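Cytosolic IMP-GMP specific 5'-nucleotidase (Legionella pneumophila subsp. pneumophila, PDB 4OHF) probably hydrolyses purine nucleoside 5'-monophosphates such as IMP and GMP, as a magnesium-dependent 5'-nucleotidase of the HAD superfamily. Local coordinates at residues B[53-58]-B[140-145]; B[42-47]-B[133-138]; B[254-259]-B[267-272]. All coordinates share one frame; numbering follows the deposited sequence.

Contacts 1 and 2 are neighbours, their centres 11 Å apart, and both use helix 129-143. In contact 2 that helix packs on helix 33-51; in contact 1 its C-terminal end meets the loop that follows helix 33-51. Their segments alternate along the chain, so the same two stretches of polypeptide are joined twice, in the mainly helical part of the insertion between strands 19-22 and 204-208 of the main sheet, as in HAD enzymes with a C1 cap. Contact 3 comes later in sequence and lies apart, its centre 46 and 37 Å from those of contacts 1 and 2. It forms the hairpin at one edge of the main sheet within this chain and faces a second subunit.

Contact 1: residues B[53-58]-B[140-145]; sequences HYPEEI and VDLKDT
The pyrrolidine ring of Pro55 is met by Leu142 along its CB-CG bond rather than over the middle of a face: Leu142 CD1 lies 4.1 Å from Pro55 CG and 4.2 Å from Pro55 CB. This is a loop-on-helix-end contact in the helical insertion of a HAD-type fold, where the loop following helix 33-51 passes the C-terminal end of helix 129-143. The two side chains run in opposite directions and slide past each other. Leu142 carries the whole contact from the helix side, dividing its methyl groups between two partners. Its CG stands anti to the backbone N (chi1 -155°), which brings CD1 to the proline and CD2 to the aliphatic part of Glu57. There the two chains cross at about a right angle, and a bend at chi2 (59°) carries the Glu57 carboxylate away from the leucine, so only methylene carbon meets methyl. No hydrogen bond links the segments, and just 118 Å² is buried, as befits a surface contact held by apolar packing. The loop is shaped by its own turn, in which Ile58 N bonds to Pro55 O at 3.1 Å and thereby presents Pro55 and Glu57 together. Met150 adds to the apolar patch by touching both Pro55 and Leu142, while Tyr54, just before Pro55, reaches helix 153-170 through a hydrogen bond from its OH group to Asp159. On the helix side of the patch, the point nearest Glu57 is the Leu142 CD2 methyl, 4.0 Å from Glu57 CG.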
ATOM      1  N   HIS B  53     -32.390   6.949  10.801  1.00 87.61           N
ATOM      2  CA  HIS B  53     -33.676   6.375  10.425  1.00 88.79           C
ATOM      3  C   HIS B  53     -33.647   4.851  10.288  1.00 88.66           C
ATOM      4  O   HIS B  53     -33.866   4.309   9.203  1.00 88.41           O
ATOM      5  CB  HIS B  53     -34.135   7.015   9.105  1.00 89.99           C
ATOM      6  CG  HIS B  53     -34.002   8.511   9.082  1.00 91.59           C
ATOM      7  ND1 HIS B  53     -33.670   9.211   7.941  1.00 91.57           N
ATOM      8  CD2 HIS B  53     -34.133   9.436  10.066  1.00 91.36           C
ATOM      9  CE1 HIS B  53     -33.597  10.500   8.224  1.00 91.95           C
ATOM     10  NE2 HIS B  53     -33.873  10.663   9.506  1.00 91.71           N
ATOM     11  N   TYR B  54     -33.368   4.168  11.394  1.00 88.77           N
ATOM     12  CA  TYR B  54     -33.331   2.706  11.425  1.00 88.17           C
ATOM     13  C   TYR B  54     -34.672   2.209  11.971  1.00 88.28           C
ATOM     14  O   TYR B  54     -35.432   2.981  12.561  1.00 88.26           O
ATOM     15  CB  TYR B  54     -32.197   2.221  12.340  1.00 87.08           C
ATOM     16  CG  TYR B  54     -30.884   1.920  11.643  1.00 86.12           C
ATOM     17  CD1 TYR B  54     -30.483   0.602  11.414  1.00 85.08           C
ATOM     18  CD2 TYR B  54     -30.028   2.947  11.235  1.00 85.52           C
ATOM     19  CE1 TYR B  54     -29.263   0.312  10.799  1.00 83.84           C
ATOM     20  CE2 TYR B  54     -28.805   2.666  10.617  1.00 84.38           C
ATOM     21  CZ  TYR B  54     -28.431   1.348  10.405  1.00 83.43           C
ATOM     22  OH  TYR B  54     -27.229   1.066   9.802  1.00 81.22           O
ATOM     23  N   PRO B  55     -34.978   0.912  11.787  1.00 88.22           N
ATOM     24  CA  PRO B  55     -36.242   0.355  12.282  1.00 88.33           C
ATOM     25  C   PRO B  55     -36.574   0.796  13.707  1.00 88.92           C
ATOM     26  O   PRO B  55     -35.702   0.832  14.574  1.00 89.60           O
ATOM     27  CB  PRO B  55     -36.013  -1.150  12.180  1.00 87.51           C
ATOM     28  CG  PRO B  55     -35.172  -1.259  10.951  1.00 87.31           C
ATOM     29  CD  PRO B  55     -34.170  -0.130  11.126  1.00 87.69           C
ATOM     30  N   GLU B  56     -37.838   1.136  13.936  1.00 89.25           N
ATOM     31  CA  GLU B  56     -38.296   1.571  15.250  1.00 89.69           C
ATOM     32  C   GLU B  56     -38.094   0.447  16.257  1.00 89.36           C
ATOM     33  O   GLU B  56     -38.166   0.650  17.470  1.00 89.41           O
ATOM     34  CB  GLU B  56     -39.779   1.949  15.185  1.00 90.86           C
ATOM     35  CG  GLU B  56     -40.058   3.295  14.527  1.00 92.39           C
ATOM     36  CD  GLU B  56     -40.069   4.445  15.526  1.00 93.68           C
ATOM     37  OE1 GLU B  56     -40.054   5.618  15.087  1.00 93.79           O
ATOM     38  OE2 GLU B  56     -40.106   4.175  16.749  1.00 93.50           O
ATOM     39  N   GLU B  57     -37.829  -0.743  15.737  1.00 88.71           N
ATOM     40  CA  GLU B  57     -37.630  -1.916  16.572  1.00 88.76           C
ATOM     41  C   GLU B  57     -36.348  -1.872  17.419  1.00 87.58           C
ATOM     42  O   GLU B  57     -36.314  -2.412  18.526  1.00 87.41           O
ATOM     43  CB  GLU B  57     -37.640  -3.166  15.684  1.00 90.55           C
ATOM     44  CG  GLU B  57     -37.834  -4.473  16.432  1.00 93.57           C
ATOM     45  CD  GLU B  57     -39.138  -4.509  17.219  1.00 95.80           C
ATOM     46  OE1 GLU B  57     -39.304  -3.677  18.136  1.00 96.75           O
ATOM     47  OE2 GLU B  57     -39.999  -5.368  16.923  1.00 96.96           O
ATOM     48  N   ILE B  58     -35.301  -1.221  16.914  1.00 85.74           N
ATOM     49  CA  ILE B  58     -34.035  -1.152  17.642  1.00 84.28           C
ATOM     50  C   ILE B  58     -34.144  -0.505  19.021  1.00 84.92           C
ATOM     51  O   ILE B  58     -33.416  -0.875  19.946  1.00 85.12           O
ATOM     52  CB  ILE B  58     -32.951  -0.391  16.849  1.00 83.13           C
ATOM     53  CG1 ILE B  58     -33.279   1.097  16.791  1.00 83.07           C
ATOM     54  CG2 ILE B  58     -32.845  -0.943  15.448  1.00 82.99           C
ATOM     55  CD1 ILE B  58     -32.167   1.928  16.198  1.00 83.18           C
ATOM     56  N   VAL B 140     -27.421  -6.881  13.238  1.00 63.17           N
ATOM     57  CA  VAL B 140     -27.412  -7.851  12.151  1.00 63.86           C
ATOM     58  C   VAL B 140     -28.517  -8.888  12.365  1.00 65.98           C
ATOM     59  O   VAL B 140     -29.089  -9.399  11.402  1.00 67.58           O
ATOM     60  CB  VAL B 140     -26.041  -8.567  12.007  1.00 62.95           C
ATOM     61  CG1 VAL B 140     -24.911  -7.542  11.914  1.00 60.33           C
ATOM     62  CG2 VAL B 140     -25.824  -9.497  13.146  1.00 61.46           C
ATOM     63  N   ASP B 141     -28.823  -9.194  13.623  1.00 66.55           N
ATOM     64  CA  ASP B 141     -29.889 -10.143  13.923  1.00 67.50           C
ATOM     65  C   ASP B 141     -31.216  -9.656  13.354  1.00 69.53           C
ATOM     66  O   ASP B 141     -32.047 -10.453  12.908  1.00 69.25           O
ATOM     67  CB  ASP B 141     -30.055 -10.308  15.427  1.00 67.86           C
ATOM     68  CG  ASP B 141     -29.125 -11.343  15.999  1.00 69.15           C
ATOM     69  OD1 ASP B 141     -29.271 -11.676  17.199  1.00 68.64           O
ATOM     70  OD2 ASP B 141     -28.250 -11.823  15.246  1.00 69.33           O
ATOM     71  N   LEU B 142     -31.399  -8.338  13.397  1.00 71.35           N
ATOM     72  CA  LEU B 142     -32.606  -7.669  12.916  1.00 72.56           C
ATOM     73  C   LEU B 142     -32.547  -7.526  11.396  1.00 73.13           C
ATOM     74  O   LEU B 142     -33.562  -7.660  10.709  1.00 74.30           O
ATOM     75  CB  LEU B 142     -32.714  -6.287  13.582  1.00 72.94           C
ATOM     76  CG  LEU B 142     -34.068  -5.590  13.744  1.00 71.77           C
ATOM     77  CD1 LEU B 142     -34.515  -5.032  12.420  1.00 72.18           C
ATOM     78  CD2 LEU B 142     -35.088  -6.569  14.320  1.00 71.73           C
ATOM     79  N   LYS B 143     -31.351  -7.253  10.881  1.00 73.30           N
ATOM     80  CA  LYS B 143     -31.133  -7.109   9.446  1.00 74.57           C
ATOM     81  C   LYS B 143     -31.462  -8.413   8.723  1.00 75.45           C
ATOM     82  O   LYS B 143     -31.852  -8.400   7.558  1.00 75.92           O
ATOM     83  CB  LYS B 143     -29.674  -6.714   9.176  1.00 74.10           C
ATOM     84  CG  LYS B 143     -29.152  -7.034   7.776  1.00 73.62           C
ATOM     85  CD  LYS B 143     -29.758  -6.157   6.694  1.00 71.75           C
ATOM     86  CE  LYS B 143     -29.184  -6.534   5.339  1.00 71.28           C
ATOM     87  NZ  LYS B 143     -29.636  -5.629   4.258  1.00 69.60           N
ATOM     88  N   ASP B 144     -31.305  -9.536   9.418  1.00 76.28           N
ATOM     89  CA  ASP B 144     -31.592 -10.842   8.837  1.00 76.95           C
ATOM     90  C   ASP B 144     -33.088 -11.133   8.786  1.00 78.81           C
ATOM     91  O   ASP B 144     -33.535 -11.956   7.993  1.00 79.62           O
ATOM     92  CB  ASP B 144     -30.893 -11.954   9.628  1.00 75.63           C
ATOM     93  CG  ASP B 144     -29.403 -12.061   9.315  1.00 74.29           C
ATOM     94  OD1 ASP B 144     -28.902 -11.318   8.444  1.00 72.65           O
ATOM     95  OD2 ASP B 144     -28.730 -12.906   9.942  1.00 73.01           O
ATOM     96  N   THR B 145     -33.864 -10.467   9.635  1.00 80.48           N
ATOM     97  CA  THR B 145     -35.306 -10.678   9.655  1.00 82.38           C
ATOM     98  C   THR B 145     -35.949 -10.141   8.375  1.00 83.61           C
ATOM     99  O   THR B 145     -36.685 -10.853   7.694  1.00 84.37           O
ATOM    100  CB  THR B 145     -35.948  -9.991  10.871  1.00 82.78           C
ATOM    101  OG1 THR B 145     -35.517 -10.649  12.066  1.00 81.27           O
ATOM    102  CG2 THR B 145     -37.474 -10.051  10.779  1.00 83.84           C
TER

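Contact 2: residues B[42-47]-B[133-138]; sequences DLVKER and CILYGQ
Val44 is the first residue along segment 42-47 of helix 33-51 to meet segment 133-138 of helix 129-143, and its partner is Leu135. The pair forms part of a knob-into-hole packing between two helices of the insertion: Leu135 is the knob, and Tyr41, Val44, Lys45 and Leu48, spaced as two successive turns of helix 33-51, surround it. Val44 CG1, anti to the backbone N (chi1 172°), is the branch that touches, coming 3.6 Å from Leu135 CD2, with the two side chains meeting at a slant. Both residues are buried and point toward the opposite helix, so this methyl-to-methyl meeting lies in the apolar interior of the helix pair. One residue further on, Lys45 offers its alkyl chain instead. Its CG passes 4.2 Å from Leu135 CD1, so that the two methyls of the leucine are shared between consecutive residues of the facing helix. The Lys45 chain then leads away from the interface, and its NZ is hydrogen-bonded to the backbone carbonyl of Phe61, which leaves the aliphatic part beside the leucine and takes the charge off to the neighbouring loop. The closest backbone approach falls at this same place, with the CA atoms of Lys45 and Leu135 7.5 Å apart. No hydrogen bond joins the two segments directly, but a polar link lies next to them: Gln138 OE1 is hydrogen-bonded to the OH group of Tyr41, one turn before Lys45. The other atom of the same amide, NE2, is hydrogen-bonded to the carbonyl O of Lys62.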
ATOM      1  N   ASP B  42     -26.838   3.072  24.963  1.00 49.59           N
ATOM      2  CA  ASP B  42     -28.061   3.849  24.777  1.00 49.84           C
ATOM      3  C   ASP B  42     -27.861   5.034  23.831  1.00 51.30           C
ATOM      4  O   ASP B  42     -28.497   5.112  22.789  1.00 52.57           O
ATOM      5  CB  ASP B  42     -28.594   4.371  26.111  1.00 48.54           C
ATOM      6  CG  ASP B  42     -29.020   3.260  27.051  1.00 49.21           C
ATOM      7  OD1 ASP B  42     -29.352   2.159  26.567  1.00 49.94           O
ATOM      8  OD2 ASP B  42     -29.037   3.490  28.281  1.00 48.68           O
ATOM      9  N   LEU B  43     -26.977   5.959  24.186  1.00 52.45           N
ATOM     10  CA  LEU B  43     -26.743   7.118  23.334  1.00 52.76           C
ATOM     11  C   LEU B  43     -26.527   6.736  21.867  1.00 55.00           C
ATOM     12  O   LEU B  43     -27.077   7.382  20.978  1.00 57.00           O
ATOM     13  CB  LEU B  43     -25.536   7.920  23.837  1.00 49.91           C
ATOM     14  CG  LEU B  43     -25.625   8.490  25.249  1.00 49.01           C
ATOM     15  CD1 LEU B  43     -24.322   9.164  25.618  1.00 47.98           C
ATOM     16  CD2 LEU B  43     -26.781   9.469  25.327  1.00 48.85           C
ATOM     17  N   VAL B  44     -25.731   5.697  21.615  1.00 56.81           N
ATOM     18  CA  VAL B  44     -25.430   5.251  20.249  1.00 57.85           C
ATOM     19  C   VAL B  44     -26.626   4.614  19.566  1.00 59.26           C
ATOM     20  O   VAL B  44     -26.859   4.832  18.380  1.00 58.79           O
ATOM     21  CB  VAL B  44     -24.266   4.224  20.223  1.00 57.56           C
ATOM     22  CG1 VAL B  44     -24.105   3.637  18.829  1.00 57.46           C
ATOM     23  CG2 VAL B  44     -22.977   4.892  20.636  1.00 57.30           C
ATOM     24  N   LYS B  45     -27.375   3.816  20.316  1.00 62.05           N
ATOM     25  CA  LYS B  45     -28.553   3.158  19.769  1.00 65.31           C
ATOM     26  C   LYS B  45     -29.594   4.218  19.428  1.00 67.49           C
ATOM     27  O   LYS B  45     -30.312   4.112  18.432  1.00 68.68           O
ATOM     28  CB  LYS B  45     -29.119   2.165  20.784  1.00 65.21           C
ATOM     29  CG  LYS B  45     -30.220   1.277  20.235  1.00 66.05           C
ATOM     30  CD  LYS B  45     -30.668   0.266  21.266  1.00 67.70           C
ATOM     31  CE  LYS B  45     -31.125   0.959  22.538  1.00 70.52           C
ATOM     32  NZ  LYS B  45     -31.639  -0.006  23.545  1.00 72.70           N
ATOM     33  N   GLU B  46     -29.658   5.246  20.260  1.00 69.60           N
ATOM     34  CA  GLU B  46     -30.591   6.342  20.066  1.00 72.40           C
ATOM     35  C   GLU B  46     -30.249   7.109  18.798  1.00 73.47           C
ATOM     36  O   GLU B  46     -31.087   7.269  17.916  1.00 74.71           O
ATOM     37  CB  GLU B  46     -30.527   7.272  21.270  1.00 74.02           C
ATOM     38  CG  GLU B  46     -31.307   8.558  21.134  1.00 76.67           C
ATOM     39  CD  GLU B  46     -30.852   9.589  22.146  1.00 77.64           C
ATOM     40  OE1 GLU B  46     -30.912   9.294  23.361  1.00 77.45           O
ATOM     41  OE2 GLU B  46     -30.424  10.686  21.723  1.00 79.08           O
ATOM     42  N   ARG B  47     -29.007   7.575  18.712  1.00 75.23           N
ATOM     43  CA  ARG B  47     -28.538   8.343  17.560  1.00 76.97           C
ATOM     44  C   ARG B  47     -28.769   7.623  16.231  1.00 77.99           C
ATOM     45  O   ARG B  47     -28.805   8.256  15.175  1.00 77.93           O
ATOM     46  CB  ARG B  47     -27.049   8.676  17.718  1.00 76.75           C
ATOM     47  CG  ARG B  47     -26.461   9.488  16.576  1.00 78.09           C
ATOM     48  CD  ARG B  47     -27.208  10.790  16.403  1.00 80.17           C
ATOM     49  NE  ARG B  47     -27.113  11.615  17.599  1.00 83.18           N
ATOM     50  CZ  ARG B  47     -26.121  12.465  17.843  1.00 84.83           C
ATOM     51  NH1 ARG B  47     -25.135  12.606  16.961  1.00 85.19           N
ATOM     52  NH2 ARG B  47     -26.108  13.163  18.976  1.00 85.23           N
ATOM     53  N   CYS B 133     -19.867  -4.193  19.948  1.00 47.39           N
ATOM     54  CA  CYS B 133     -20.118  -5.597  19.627  1.00 46.10           C
ATOM     55  C   CYS B 133     -21.539  -6.033  19.928  1.00 46.29           C
ATOM     56  O   CYS B 133     -22.191  -6.640  19.085  1.00 45.41           O
ATOM     57  CB  CYS B 133     -19.144  -6.505  20.375  1.00 45.12           C
ATOM     58  SG  CYS B 133     -17.475  -6.513  19.696  1.00 43.57           S
ATOM     59  N   ILE B 134     -22.019  -5.732  21.125  1.00 47.44           N
ATOM     60  CA  ILE B 134     -23.374  -6.110  21.495  1.00 48.96           C
ATOM     61  C   ILE B 134     -24.382  -5.487  20.529  1.00 50.77           C
ATOM     62  O   ILE B 134     -25.227  -6.187  19.958  1.00 50.16           O
ATOM     63  CB  ILE B 134     -23.713  -5.657  22.914  1.00 47.91           C
ATOM     64  CG1 ILE B 134     -22.813  -6.389  23.916  1.00 46.64           C
ATOM     65  CG2 ILE B 134     -25.183  -5.920  23.192  1.00 47.38           C
ATOM     66  CD1 ILE B 134     -22.968  -5.910  25.339  1.00 45.95           C
ATOM     67  N   LEU B 135     -24.285  -4.173  20.335  1.00 50.90           N
ATOM     68  CA  LEU B 135     -25.192  -3.494  19.429  1.00 50.56           C
ATOM     69  C   LEU B 135     -25.107  -4.072  18.015  1.00 52.45           C
ATOM     70  O   LEU B 135     -26.121  -4.468  17.448  1.00 53.95           O
ATOM     71  CB  LEU B 135     -24.888  -2.001  19.386  1.00 49.80           C
ATOM     72  CG  LEU B 135     -25.836  -1.193  18.490  1.00 48.79           C
ATOM     73  CD1 LEU B 135     -27.247  -1.443  18.945  1.00 47.47           C
ATOM     74  CD2 LEU B 135     -25.520   0.292  18.548  1.00 48.40           C
ATOM     75  N   TYR B 136     -23.902  -4.126  17.447  1.00 52.54           N
ATOM     76  CA  TYR B 136     -23.725  -4.648  16.099  1.00 51.39           C
ATOM     77  C   TYR B 136     -24.321  -6.038  15.979  1.00 52.52           C
ATOM     78  O   TYR B 136     -24.970  -6.367  14.991  1.00 51.85           O
ATOM     79  CB  TYR B 136     -22.251  -4.707  15.729  1.00 51.81           C
ATOM     80  CG  TYR B 136     -22.016  -5.086  14.284  1.00 52.00           C
ATOM     81  CD1 TYR B 136     -22.350  -4.214  13.252  1.00 52.98           C
ATOM     82  CD2 TYR B 136     -21.457  -6.315  13.949  1.00 53.97           C
ATOM     83  CE1 TYR B 136     -22.128  -4.551  11.919  1.00 53.80           C
ATOM     84  CE2 TYR B 136     -21.232  -6.669  12.619  1.00 54.59           C
ATOM     85  CZ  TYR B 136     -21.570  -5.783  11.609  1.00 54.94           C
ATOM     86  OH  TYR B 136     -21.361  -6.141  10.297  1.00 54.75           O
ATOM     87  N   GLY B 137     -24.099  -6.858  16.993  1.00 52.58           N
ATOM     88  CA  GLY B 137     -24.641  -8.198  16.954  1.00 53.76           C
ATOM     89  C   GLY B 137     -26.146  -8.176  16.785  1.00 54.51           C
ATOM     90  O   GLY B 137     -26.688  -8.834  15.903  1.00 55.08           O
ATOM     91  N   GLN B 138     -26.827  -7.412  17.635  1.00 55.48           N
ATOM     92  CA  GLN B 138     -28.281  -7.311  17.577  1.00 53.98           C
ATOM     93  C   GLN B 138     -28.756  -6.709  16.265  1.00 54.56           C
ATOM     94  O   GLN B 138     -29.749  -7.155  15.699  1.00 53.64           O
ATOM     95  CB  GLN B 138     -28.782  -6.482  18.752  1.00 52.53           C
ATOM     96  CG  GLN B 138     -28.490  -7.128  20.096  1.00 49.90           C
ATOM     97  CD  GLN B 138     -28.645  -6.157  21.249  1.00 48.52           C
ATOM     98  OE1 GLN B 138     -28.214  -5.002  21.156  1.00 48.13           O
ATOM     99  NE2 GLN B 138     -29.243  -6.617  22.347  1.00 42.59           N
TER

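Contact 3: residues B[254-259]-B[267-272]; sequences NLRFLS and MTNVHG
Ser259 N donates to Thr268 O at 2.9 Å, a nearly straight bond (160° at the hydrogen) that approaches close to the line of the carbonyl. The return bond, from Thr268 N to Ser259 O at 3.0 Å, arrives in the carbonyl plane, and together the two make Ser259 and Thr268 an antiparallel hydrogen-bonded pair. Met267 CA lies 3.1 Å from Ser259 O in a bent CA-H...O contact, a second, weaker approach to that acceptor. The strand segments 257-259 and 267-269 run at 131° to each other, well short of exact antiparallel. Between the side chains of the pair, Ser259 CB lies 3.7 Å from Thr268 OG1. Leu258 and Asn269 occupy the other face of the sheet and run alongside each other. Leu258 CD1 lies 4.2 Å from Met267 SD, brought there by a CG anti to the carbonyl carbon (chi1 -49°) and an extended chi2. Next in the chain after Asn269, Val270 uses one branch for several neighbours: its CG2 lies 4.0 Å from Phe257 CB and also packs against the backbone around Leu258 and Ser259. The polar end of Asn269 is taken up by the second subunit, where Gln280 NE2 is hydrogen-bonded to OD1, and Leu258 packs on its counterpart in that subunit. Backbone hydrogen bonds from Met267 also cross to the neighbouring copy. Through backbone hydrogen bonding between Leu258 and Gln280 of strand 277-281 in its own chain, the pair joins the main sheet as a beta hairpin at its edge within this chain, at a subunit interface.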
ATOM      1  N   ASN B 254       2.088  16.014  13.978  1.00 44.58           N
ATOM      2  CA  ASN B 254       2.799  17.248  14.308  1.00 46.40           C
ATOM      3  C   ASN B 254       1.863  18.431  14.574  1.00 46.81           C
ATOM      4  O   ASN B 254       2.214  19.588  14.317  1.00 47.56           O
ATOM      5  CB  ASN B 254       3.752  17.604  13.178  1.00 47.30           C
ATOM      6  CG  ASN B 254       3.023  17.845  11.873  1.00 52.92           C
ATOM      7  OD1 ASN B 254       3.634  18.201  10.867  1.00 56.14           O
ATOM      8  ND2 ASN B 254       1.702  17.657  11.883  1.00 53.44           N
ATOM      9  N   LEU B 255       0.670  18.135  15.076  1.00 45.17           N
ATOM     10  CA  LEU B 255      -0.308  19.159  15.392  1.00 44.07           C
ATOM     11  C   LEU B 255       0.294  20.091  16.457  1.00 44.92           C
ATOM     12  O   LEU B 255       1.059  19.655  17.314  1.00 43.82           O
ATOM     13  CB  LEU B 255      -1.583  18.464  15.879  1.00 42.65           C
ATOM     14  CG  LEU B 255      -2.004  17.382  14.866  1.00 42.13           C
ATOM     15  CD1 LEU B 255      -3.246  16.645  15.328  1.00 39.36           C
ATOM     16  CD2 LEU B 255      -2.248  18.038  13.495  1.00 40.76           C
ATOM     17  N   ARG B 256      -0.035  21.374  16.403  1.00 46.24           N
ATOM     18  CA  ARG B 256       0.539  22.318  17.353  1.00 49.33           C
ATOM     19  C   ARG B 256      -0.134  22.428  18.717  1.00 48.49           C
ATOM     20  O   ARG B 256      -1.296  22.062  18.900  1.00 47.65           O
ATOM     21  CB  ARG B 256       0.640  23.721  16.723  1.00 54.86           C
ATOM     22  CG  ARG B 256      -0.689  24.342  16.236  1.00 63.85           C
ATOM     23  CD  ARG B 256      -0.612  25.892  16.156  1.00 70.14           C
ATOM     24  NE  ARG B 256       0.571  26.379  15.432  1.00 75.46           N
ATOM     25  CZ  ARG B 256       0.819  26.153  14.140  1.00 77.87           C
ATOM     26  NH1 ARG B 256       1.924  26.637  13.581  1.00 78.42           N
ATOM     27  NH2 ARG B 256      -0.037  25.448  13.400  1.00 78.76           N
ATOM     28  N   PHE B 257       0.637  22.924  19.676  1.00 46.96           N
ATOM     29  CA  PHE B 257       0.170  23.141  21.032  1.00 46.64           C
ATOM     30  C   PHE B 257      -0.547  24.486  21.088  1.00 47.68           C
ATOM     31  O   PHE B 257      -0.292  25.383  20.281  1.00 48.00           O
ATOM     32  CB  PHE B 257       1.350  23.203  22.004  1.00 45.97           C
ATOM     33  CG  PHE B 257       1.807  21.865  22.508  1.00 45.54           C
ATOM     34  CD1 PHE B 257       1.061  21.170  23.460  1.00 44.21           C
ATOM     35  CD2 PHE B 257       2.998  21.310  22.055  1.00 44.72           C
ATOM     36  CE1 PHE B 257       1.492  19.952  23.957  1.00 43.62           C
ATOM     37  CE2 PHE B 257       3.438  20.083  22.549  1.00 46.06           C
ATOM     38  CZ  PHE B 257       2.681  19.405  23.505  1.00 44.80           C
ATOM     39  N   LEU B 258      -1.452  24.613  22.046  1.00 47.56           N
ATOM     40  CA  LEU B 258      -2.192  25.844  22.265  1.00 47.39           C
ATOM     41  C   LEU B 258      -2.126  26.065  23.766  1.00 47.01           C
ATOM     42  O   LEU B 258      -2.343  25.148  24.548  1.00 47.42           O
ATOM     43  CB  LEU B 258      -3.644  25.699  21.795  1.00 48.41           C
ATOM     44  CG  LEU B 258      -3.836  25.709  20.270  1.00 49.06           C
ATOM     45  CD1 LEU B 258      -5.284  25.454  19.904  1.00 48.79           C
ATOM     46  CD2 LEU B 258      -3.399  27.060  19.734  1.00 49.97           C
ATOM     47  N   SER B 259      -1.790  27.274  24.179  1.00 47.46           N
ATOM     48  CA  SER B 259      -1.692  27.550  25.602  1.00 47.91           C
ATOM     49  C   SER B 259      -3.069  27.895  26.149  1.00 47.80           C
ATOM     50  O   SER B 259      -3.769  28.737  25.586  1.00 49.19           O
ATOM     51  CB  SER B 259      -0.722  28.698  25.840  1.00 46.92           C
ATOM     52  OG  SER B 259      -0.552  28.910  27.224  1.00 47.49           O
ATOM     53  N   MET B 267      -7.473  30.577  24.591  1.00 53.40           N
ATOM     54  CA  MET B 267      -6.180  30.034  24.209  1.00 51.96           C
ATOM     55  C   MET B 267      -5.366  30.956  23.305  1.00 50.86           C
ATOM     56  O   MET B 267      -5.903  31.844  22.629  1.00 50.42           O
ATOM     57  CB  MET B 267      -6.378  28.682  23.515  1.00 51.54           C
ATOM     58  CG  MET B 267      -7.295  27.728  24.267  1.00 53.06           C
ATOM     59  SD  MET B 267      -7.634  26.221  23.330  1.00 53.84           S
ATOM     60  CE  MET B 267      -8.919  26.779  22.225  1.00 50.49           C
ATOM     61  N   THR B 268      -4.057  30.742  23.309  1.00 48.56           N
ATOM     62  CA  THR B 268      -3.155  31.514  22.473  1.00 48.96           C
ATOM     63  C   THR B 268      -2.193  30.540  21.803  1.00 47.89           C
ATOM     64  O   THR B 268      -1.872  29.498  22.371  1.00 47.31           O
ATOM     65  CB  THR B 268      -2.326  32.507  23.297  1.00 48.78           C
ATOM     66  OG1 THR B 268      -1.225  31.821  23.893  1.00 48.55           O
ATOM     67  CG2 THR B 268      -3.170  33.116  24.392  1.00 50.34           C
ATOM     68  N   ASN B 269      -1.747  30.865  20.595  1.00 47.66           N
ATOM     69  CA  ASN B 269      -0.809  29.996  19.893  1.00 48.01           C
ATOM     70  C   ASN B 269       0.476  30.012  20.693  1.00 49.29           C
ATOM     71  O   ASN B 269       0.789  31.005  21.350  1.00 49.35           O
ATOM     72  CB  ASN B 269      -0.530  30.498  18.473  1.00 46.08           C
ATOM     73  CG  ASN B 269      -1.713  30.330  17.553  1.00 44.54           C
ATOM     74  OD1 ASN B 269      -2.334  29.275  17.519  1.00 46.23           O
ATOM     75  ND2 ASN B 269      -2.025  31.364  16.793  1.00 43.49           N
ATOM     76  N   VAL B 270       1.214  28.909  20.649  1.00 51.62           N
ATOM     77  CA  VAL B 270       2.463  28.811  21.388  1.00 53.07           C
ATOM     78  C   VAL B 270       3.636  29.207  20.511  1.00 55.46           C
ATOM     79  O   VAL B 270       3.672  28.895  19.325  1.00 56.06           O
ATOM     80  CB  VAL B 270       2.693  27.378  21.918  1.00 52.54           C
ATOM     81  CG1 VAL B 270       4.091  27.246  22.484  1.00 50.10           C
ATOM     82  CG2 VAL B 270       1.661  27.052  22.986  1.00 50.14           C
ATOM     83  N   HIS B 271       4.581  29.923  21.105  1.00 58.66           N
ATOM     84  CA  HIS B 271       5.785  30.376  20.417  1.00 62.27           C
ATOM     85  C   HIS B 271       6.914  30.089  21.400  1.00 63.23           C
ATOM     86  O   HIS B 271       6.954  30.643  22.503  1.00 63.88           O
ATOM     87  CB  HIS B 271       5.707  31.883  20.116  1.00 65.09           C
ATOM     88  CG  HIS B 271       4.525  32.276  19.277  1.00 68.67           C
ATOM     89  ND1 HIS B 271       4.325  31.795  17.998  1.00 69.15           N
ATOM     90  CD2 HIS B 271       3.464  33.075  19.549  1.00 68.99           C
ATOM     91  CE1 HIS B 271       3.191  32.278  17.520  1.00 70.10           C
ATOM     92  NE2 HIS B 271       2.648  33.057  18.442  1.00 70.81           N
ATOM     93  N   GLY B 272       7.823  29.206  21.015  1.00 62.84           N
ATOM     94  CA  GLY B 272       8.902  28.863  21.915  1.00 62.29           C
ATOM     95  C   GLY B 272       8.543  27.594  22.664  1.00 62.60           C
ATOM     96  O   GLY B 272       7.539  26.954  22.350  1.00 62.36           O
TER